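Local coordinates for protein UDP-glucose:anthocyanidin 3-O-glucosyltransferase (Clitoria ternatea, PDB 4REL) that belongs to the glycosyltransferases of the GT-B fold, with two Rossmann-like alpha/beta domains that face each other across a ligand-binding cleft, at residues A[252-257]-A[295-300]; A[337-342]-A[397-402]; A[3-8]-A[107-112]. One frame throughout, in Å; residues are numbered along the deposited sequence.

In the fold
Along the chain contact 3 comes first, then contact 1, then contact 2. Contact 3 joins two neighbouring strands, 6-10 and 110-114, of the seven-stranded parallel sheet in one half of the GT-B fold. Contacts 1 and 2 each set a helix against the six-stranded parallel sheet of the other half, on strands 296-299 and 337-342, which have strand 266-270 between them; their centres are about 15 Å apart. Contact 3 lies on the opposite side of the chain's centre, its centre about 44 Å from that of contact 1 and about 46 Å from that of contact 2. The ligand 3,5,7-trihydroxy-2-(4-hydroxyphenyl)-4h-chromen-4-one (KMP) is bound by residues of both halves, among them Phe116 and Asp367.

Contact 1: residues A[252-257]-A[295-300]; sequences NGCLSW and PFVWAL
Cys254 and Val297 mark where the two backbones come nearest, yet their CA atoms are still 7.9 Å apart, so the helix reaches the strand through its side chains, which meet both side chains and one backbone carbonyl there. The first turn of the helix starts from Gly253 at the N-cap position, with a positive phi of 65°, and is closed by the bond from Trp257 N to Gly253 O (2.9 Å). Asp250 holds the same helix end from outside, one carboxylate oxygen taking Cys254 N and the other Leu255 N.

Trp257 does most of the reaching. Its CG lies anti to the backbone N (chi1 -171°), and the six-membered side of the indole arrives first. CZ3 sits 3.5 Å from Val297 CG2, while the next ring atom, CH2, comes to 3.5 Å from Phe296 O and to 4.1 Å from Pro295 CB. The ring meets all three obliquely, and the Trp257 and Val297 side chains slide past each other in opposite directions.

Strand 296-299 belongs to the six-stranded parallel sheet of a Rossmann-like domain and is hydrogen-bonded to 266-270 and 320-323. Helix 279-292 makes the beta-alpha-beta crossover from 266-270 into it and packs against Phe296 and Trp298. Helix 254-259 therefore covers the other face, the one on which Val297 stands; Trp257 also rests there on Val266 and Lys321.

The two methyl groups of Val297 divide the contact. CG2 takes the indole, whereas CG1, anti to the backbone N, is turned to Cys254, whose SG stays 4.4 Å away. This sulfur packs more loosely than the tryptophan and has Val326 as a further neighbour.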
# COMPACT_ATOMS: atom_id res chain seq x y z
N ASN A 252 11.95 -8.26 -20.13
CA ASN A 252 11.03 -8.00 -21.23
C ASN A 252 11.39 -6.77 -22.05
O ASN A 252 10.72 -6.45 -23.03
CB ASN A 252 9.60 -7.87 -20.71
CG ASN A 252 9.22 -8.98 -19.75
OD1 ASN A 252 8.88 -10.09 -20.17
ND2 ASN A 252 9.26 -8.68 -18.46
N GLY A 253 12.45 -6.06 -21.66
CA GLY A 253 12.88 -4.88 -22.40
C GLY A 253 11.87 -3.74 -22.37
O GLY A 253 11.70 -3.02 -23.36
N CYS A 254 11.20 -3.58 -21.23
CA CYS A 254 10.15 -2.58 -21.08
C CYS A 254 10.64 -1.17 -21.34
O CYS A 254 10.01 -0.41 -22.08
CB CYS A 254 9.57 -2.65 -19.68
SG CYS A 254 8.53 -4.06 -19.42
N LEU A 255 11.76 -0.81 -20.72
CA LEU A 255 12.25 0.55 -20.79
C LEU A 255 12.71 0.90 -22.19
O LEU A 255 12.47 2.01 -22.67
CB LEU A 255 13.36 0.80 -19.77
CG LEU A 255 12.94 0.64 -18.32
CD1 LEU A 255 14.12 0.89 -17.38
CD2 LEU A 255 11.78 1.58 -18.00
N SER A 256 13.38 -0.05 -22.84
CA SER A 256 13.86 0.17 -24.20
C SER A 256 12.65 0.33 -25.12
O SER A 256 12.63 1.21 -25.99
CB SER A 256 14.73 -1.01 -24.65
OG SER A 256 15.26 -0.78 -25.94
N TRP A 257 11.64 -0.51 -24.90
CA TRP A 257 10.40 -0.42 -25.65
C TRP A 257 9.75 0.94 -25.43
O TRP A 257 9.31 1.59 -26.39
CB TRP A 257 9.46 -1.55 -25.23
CG TRP A 257 8.23 -1.67 -26.10
CD1 TRP A 257 8.12 -2.37 -27.26
CD2 TRP A 257 6.94 -1.09 -25.86
NE1 TRP A 257 6.85 -2.26 -27.77
CE2 TRP A 257 6.10 -1.48 -26.92
CE3 TRP A 257 6.41 -0.28 -24.85
CZ2 TRP A 257 4.77 -1.08 -27.01
CZ3 TRP A 257 5.09 0.12 -24.93
CH2 TRP A 257 4.28 -0.29 -26.00
N PRO A 295 -0.72 2.60 -27.52
CA PRO A 295 0.34 1.69 -27.08
C PRO A 295 0.16 1.37 -25.59
O PRO A 295 -0.33 2.20 -24.83
CB PRO A 295 1.62 2.48 -27.33
CG PRO A 295 1.20 3.91 -27.35
CD PRO A 295 -0.21 3.93 -27.88
N PHE A 296 0.51 0.15 -25.20
CA PHE A 296 0.27 -0.27 -23.83
C PHE A 296 1.30 -1.27 -23.34
O PHE A 296 1.90 -2.00 -24.14
CB PHE A 296 -1.15 -0.85 -23.67
CG PHE A 296 -1.39 -2.10 -24.49
CD1 PHE A 296 -1.08 -3.35 -23.98
CD2 PHE A 296 -1.96 -2.01 -25.75
CE1 PHE A 296 -1.30 -4.51 -24.73
CE2 PHE A 296 -2.19 -3.16 -26.51
CZ PHE A 296 -1.86 -4.41 -26.00
N VAL A 297 1.53 -1.28 -22.03
CA VAL A 297 2.28 -2.33 -21.37
C VAL A 297 1.35 -2.88 -20.30
O VAL A 297 0.91 -2.14 -19.43
CB VAL A 297 3.54 -1.80 -20.70
CG1 VAL A 297 4.26 -2.94 -19.97
CG2 VAL A 297 4.47 -1.17 -21.72
N TRP A 298 1.04 -4.17 -20.38
CA TRP A 298 0.11 -4.77 -19.43
C TRP A 298 0.86 -5.84 -18.65
O TRP A 298 1.33 -6.83 -19.22
CB TRP A 298 -1.08 -5.38 -20.18
CG TRP A 298 -2.19 -5.95 -19.34
CD1 TRP A 298 -2.28 -5.96 -17.97
CD2 TRP A 298 -3.39 -6.59 -19.82
NE1 TRP A 298 -3.47 -6.56 -17.58
CE2 TRP A 298 -4.15 -6.96 -18.70
CE3 TRP A 298 -3.87 -6.89 -21.10
CZ2 TRP A 298 -5.38 -7.62 -18.81
CZ3 TRP A 298 -5.09 -7.54 -21.22
CH2 TRP A 298 -5.83 -7.90 -20.08
N ALA A 299 1.02 -5.61 -17.34
CA ALA A 299 1.63 -6.59 -16.47
C ALA A 299 0.50 -7.49 -16.01
O ALA A 299 -0.38 -7.05 -15.27
CB ALA A 299 2.30 -5.92 -15.28
N LEU A 300 0.53 -8.73 -16.49
CA LEU A 300 -0.56 -9.68 -16.33
C LEU A 300 0.01 -11.04 -15.92
O LEU A 300 0.93 -11.55 -16.56
CB LEU A 300 -1.32 -9.82 -17.66
CG LEU A 300 -2.47 -10.82 -17.74
CD1 LEU A 300 -3.65 -10.37 -16.89
CD2 LEU A 300 -2.92 -11.02 -19.19

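Contact 2: residues A[337-342]-A[397-402]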
# COMPACT_ATOMS: atom_id res chain seq x y z
N VAL A 337 5.00 6.99 -20.42
CA VAL A 337 3.77 6.49 -19.80
C VAL A 337 2.81 7.65 -19.54
O VAL A 337 3.15 8.59 -18.82
CB VAL A 337 4.05 5.71 -18.50
CG1 VAL A 337 2.75 5.27 -17.81
CG2 VAL A 337 4.94 4.51 -18.79
N GLY A 338 1.60 7.56 -20.11
CA GLY A 338 0.65 8.65 -20.03
C GLY A 338 -0.52 8.37 -19.11
O GLY A 338 -1.22 9.29 -18.70
N VAL A 339 -0.73 7.10 -18.78
CA VAL A 339 -1.80 6.76 -17.84
C VAL A 339 -1.48 5.42 -17.18
O VAL A 339 -0.87 4.55 -17.80
CB VAL A 339 -3.20 6.74 -18.53
CG1 VAL A 339 -3.32 5.56 -19.50
CG2 VAL A 339 -4.32 6.70 -17.50
N PHE A 340 -1.87 5.29 -15.91
CA PHE A 340 -1.67 4.07 -15.13
C PHE A 340 -3.07 3.54 -14.81
O PHE A 340 -3.87 4.21 -14.16
CB PHE A 340 -0.94 4.43 -13.84
CG PHE A 340 -0.70 3.26 -12.91
CD1 PHE A 340 -0.58 1.96 -13.38
CD2 PHE A 340 -0.58 3.49 -11.54
CE1 PHE A 340 -0.34 0.90 -12.50
CE2 PHE A 340 -0.35 2.43 -10.66
CZ PHE A 340 -0.24 1.14 -11.15
N VAL A 341 -3.36 2.34 -15.31
CA VAL A 341 -4.65 1.70 -15.09
C VAL A 341 -4.42 0.72 -13.95
O VAL A 341 -3.63 -0.22 -14.07
CB VAL A 341 -5.10 0.98 -16.37
CG1 VAL A 341 -6.45 0.29 -16.16
CG2 VAL A 341 -5.15 1.98 -17.53
N THR A 342 -5.09 0.97 -12.83
CA THR A 342 -4.66 0.39 -11.57
C THR A 342 -5.82 -0.02 -10.66
O THR A 342 -6.92 0.54 -10.73
CB THR A 342 -3.76 1.39 -10.80
OG1 THR A 342 -3.39 0.84 -9.53
CG2 THR A 342 -4.49 2.70 -10.57
N LYS A 397 -13.38 4.78 -23.32
CA LYS A 397 -13.68 6.18 -23.05
C LYS A 397 -12.71 6.77 -22.03
O LYS A 397 -12.22 7.87 -22.22
CB LYS A 397 -15.14 6.37 -22.62
CG LYS A 397 -16.13 6.14 -23.76
CD LYS A 397 -17.58 6.24 -23.30
CE LYS A 397 -18.54 5.89 -24.44
NZ LYS A 397 -19.96 6.05 -24.05
N SER A 398 -12.41 6.03 -20.96
CA SER A 398 -11.48 6.53 -19.94
C SER A 398 -10.08 6.70 -20.50
O SER A 398 -9.38 7.67 -20.16
CB SER A 398 -11.46 5.60 -18.72
OG SER A 398 -12.73 5.60 -18.08
N LEU A 399 -9.65 5.76 -21.34
CA LEU A 399 -8.33 5.83 -21.96
C LEU A 399 -8.23 7.07 -22.83
O LEU A 399 -7.23 7.78 -22.79
CB LEU A 399 -8.04 4.57 -22.79
CG LEU A 399 -7.73 3.30 -22.00
CD1 LEU A 399 -7.83 2.06 -22.89
CD2 LEU A 399 -6.34 3.41 -21.44
N ASN A 400 -9.28 7.34 -23.62
CA ASN A 400 -9.24 8.53 -24.47
C ASN A 400 -9.23 9.83 -23.68
O ASN A 400 -8.51 10.76 -24.03
CB ASN A 400 -10.41 8.52 -25.46
CG ASN A 400 -10.11 7.70 -26.70
OD1 ASN A 400 -9.50 8.19 -27.65
ND2 ASN A 400 -10.54 6.45 -26.69
N LEU A 401 -10.05 9.87 -22.64
CA LEU A 401 -10.16 11.06 -21.79
C LEU A 401 -8.79 11.48 -21.26
O LEU A 401 -8.38 12.62 -21.45
CB LEU A 401 -11.11 10.79 -20.63
CG LEU A 401 -11.18 11.90 -19.58
CD1 LEU A 401 -11.73 13.17 -20.21
CD2 LEU A 401 -12.04 11.48 -18.41
N ILE A 402 -8.09 10.54 -20.63
CA ILE A 402 -6.81 10.85 -20.01
C ILE A 402 -5.66 11.01 -21.01
O ILE A 402 -4.86 11.93 -20.90
CB ILE A 402 -6.42 9.77 -18.98
CG1 ILE A 402 -7.51 9.60 -17.91
CG2 ILE A 402 -5.06 10.07 -18.35
CD1 ILE A 402 -7.80 10.85 -17.10
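Leu399 and Ile402 meet Val339 from a helical turn whose shortest polar bond runs from Leu401 N to Lys397 O, 3.0 Å. Across the contact itself the packing is wholly apolar in its side chains. The branch methyl of Ile402 does the touching: CG2 lies 3.6 Å from Val339 CG2, and the two side chains cross at about a right angle, while the CG1 arm of the isoleucine leads away. Val339 CG1, between the backbone N and the carbonyl carbon (chi1 70°), faces Leu399 CD2 at 4.2 Å. That same leucine methyl stands 4.3 Å from Val341 CG2, so it bridges two residues on one face of the strand.

Helix 392-403 thus covers one side of the parallel sheet in this Rossmann-like domain, its axis 9.0 Å from that of strand 337-342 and running at 144° to it. Phe340 points to the other side, where its ring meets that of Tyr268, the two planes nearly parallel, and touches helix 346-354. Ala267 and Ile360, on the two adjoining strands, widen the seat under Leu399. At the start of the strand, Gly338 O is 3.9 Å from Ile402 CG2.

Contact 3: residues A[3-8]-A[107-112]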
# COMPACT_ATOMS: atom_id res chain seq x y z
N ASN A 3 25.43 1.08 24.52
CA ASN A 3 24.13 1.32 23.91
C ASN A 3 23.30 0.04 24.01
O ASN A 3 23.73 -1.03 23.58
CB ASN A 3 24.24 1.77 22.44
CG ASN A 3 22.88 2.12 21.83
OD1 ASN A 3 22.01 1.27 21.69
ND2 ASN A 3 22.71 3.38 21.45
N LYS A 4 22.12 0.16 24.59
CA LYS A 4 21.26 -1.00 24.77
C LYS A 4 19.93 -0.80 24.07
O LYS A 4 18.98 -1.52 24.36
CB LYS A 4 21.03 -1.27 26.26
CG LYS A 4 22.31 -1.51 27.06
CD LYS A 4 22.02 -2.06 28.45
CE LYS A 4 23.30 -2.45 29.19
NZ LYS A 4 23.06 -2.83 30.62
N GLN A 5 19.87 0.17 23.15
CA GLN A 5 18.63 0.41 22.39
C GLN A 5 18.35 -0.76 21.46
O GLN A 5 19.22 -1.21 20.70
CB GLN A 5 18.69 1.71 21.59
CG GLN A 5 18.91 2.98 22.45
CD GLN A 5 18.03 3.00 23.69
OE1 GLN A 5 18.47 2.61 24.77
NE2 GLN A 5 16.80 3.45 23.54
N HIS A 6 17.12 -1.27 21.51
CA HIS A 6 16.79 -2.49 20.79
C HIS A 6 15.34 -2.45 20.35
O HIS A 6 14.43 -2.59 21.17
CB HIS A 6 17.06 -3.72 21.67
CG HIS A 6 16.70 -5.03 21.02
ND1 HIS A 6 16.58 -6.20 21.74
CD2 HIS A 6 16.48 -5.35 19.73
CE1 HIS A 6 16.27 -7.19 20.92
NE2 HIS A 6 16.20 -6.70 19.69
N VAL A 7 15.14 -2.29 19.05
CA VAL A 7 13.80 -2.15 18.49
C VAL A 7 13.37 -3.50 17.90
O VAL A 7 14.10 -4.11 17.11
CB VAL A 7 13.80 -1.08 17.38
CG1 VAL A 7 12.40 -0.90 16.81
CG2 VAL A 7 14.32 0.23 17.93
N ALA A 8 12.20 -3.98 18.31
CA ALA A 8 11.65 -5.18 17.70
C ALA A 8 10.61 -4.73 16.71
O ALA A 8 9.84 -3.82 17.00
CB ALA A 8 11.02 -6.08 18.75
N SER A 107 17.39 -6.45 26.25
CA SER A 107 15.94 -6.37 26.37
C SER A 107 15.44 -5.41 25.29
O SER A 107 16.15 -4.47 24.90
CB SER A 107 15.55 -5.87 27.76
OG SER A 107 16.08 -4.58 28.01
N VAL A 108 14.26 -5.67 24.76
CA VAL A 108 13.62 -4.76 23.81
C VAL A 108 13.25 -3.44 24.49
O VAL A 108 12.74 -3.43 25.62
CB VAL A 108 12.38 -5.43 23.18
CG1 VAL A 108 11.56 -4.42 22.38
CG2 VAL A 108 12.82 -6.58 22.30
N THR A 109 13.52 -2.32 23.83
CA THR A 109 13.20 -1.01 24.40
C THR A 109 12.06 -0.29 23.67
O THR A 109 11.55 0.71 24.16
CB THR A 109 14.42 -0.09 24.44
OG1 THR A 109 14.92 0.08 23.12
CG2 THR A 109 15.51 -0.72 25.31
N CYS A 110 11.67 -0.81 22.50
CA CYS A 110 10.69 -0.14 21.67
C CYS A 110 10.18 -1.14 20.64
O CYS A 110 10.94 -1.99 20.17
CB CYS A 110 11.34 1.06 20.98
SG CYS A 110 10.22 2.04 19.96
N ILE A 111 8.89 -1.08 20.32
CA ILE A 111 8.34 -1.93 19.27
C ILE A 111 7.78 -1.06 18.16
O ILE A 111 7.08 -0.08 18.43
CB ILE A 111 7.24 -2.88 19.80
CG1 ILE A 111 7.90 -3.94 20.71
CG2 ILE A 111 6.50 -3.57 18.65
CD1 ILE A 111 6.91 -4.89 21.37
N ILE A 112 8.12 -1.41 16.92
CA ILE A 112 7.45 -0.85 15.75
C ILE A 112 6.70 -1.99 15.11
O ILE A 112 7.26 -3.06 14.87
CB ILE A 112 8.43 -0.29 14.70
CG1 ILE A 112 9.27 0.84 15.30
CG2 ILE A 112 7.68 0.25 13.47
CD1 ILE A 112 10.33 1.34 14.36
O HOH W 1 18.09 -3.01 26.23
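His6 and Thr109 open a pairing of two parallel strands, 6-10 and 110-114, in the middle of the seven-stranded sheet of a Rossmann-like domain. Its tight part is a run of short backbone bonds. Thr109 N gives to His6 O at 2.8 Å; further on, Ala8 N meets Cys110 O at 3.0 Å and Ile112 N meets Ala8 O at 3.0 Å. Thr109 itself has not yet entered the strand, and its hydroxyl takes a backbone N-H in place of a carbonyl: with OG1 between the backbone N and the carbonyl carbon (chi1 59°), it accepts from His6 N at 3.0 Å in a nearly straight bond, with an angle of 177°. The same OG1 is bonded to Ser446, the last residue of the chain.

Side chains fill both faces. Val7 and Cys110 lie on one, where Val7 CG1 also packs on Ile112 CG1 at 3.9 Å. Ala8 and Ile111 lie on the other, and there Ala8 CB touches both methyls of Val108, under helix 89-104. Val108 CG2 reaches over one face of the His6 imidazole in a CH-pi contact, 4.0 Å from the ring centroid and displaced toward the rim, while Ser107 O sits at the ring's edge. ND1 is bonded to Gln106 O and NE2 to Ser38 OG, which together fix the ring's rotation.

Before the strands begin the pairing loosens. Lys4 and Ser107 are exposed, the lysine chain runs away from the other segment, and the two backbones are joined by solvent: a water molecule donates to Lys4 O at 2.6 Å and to Ser107 O at 2.8 Å.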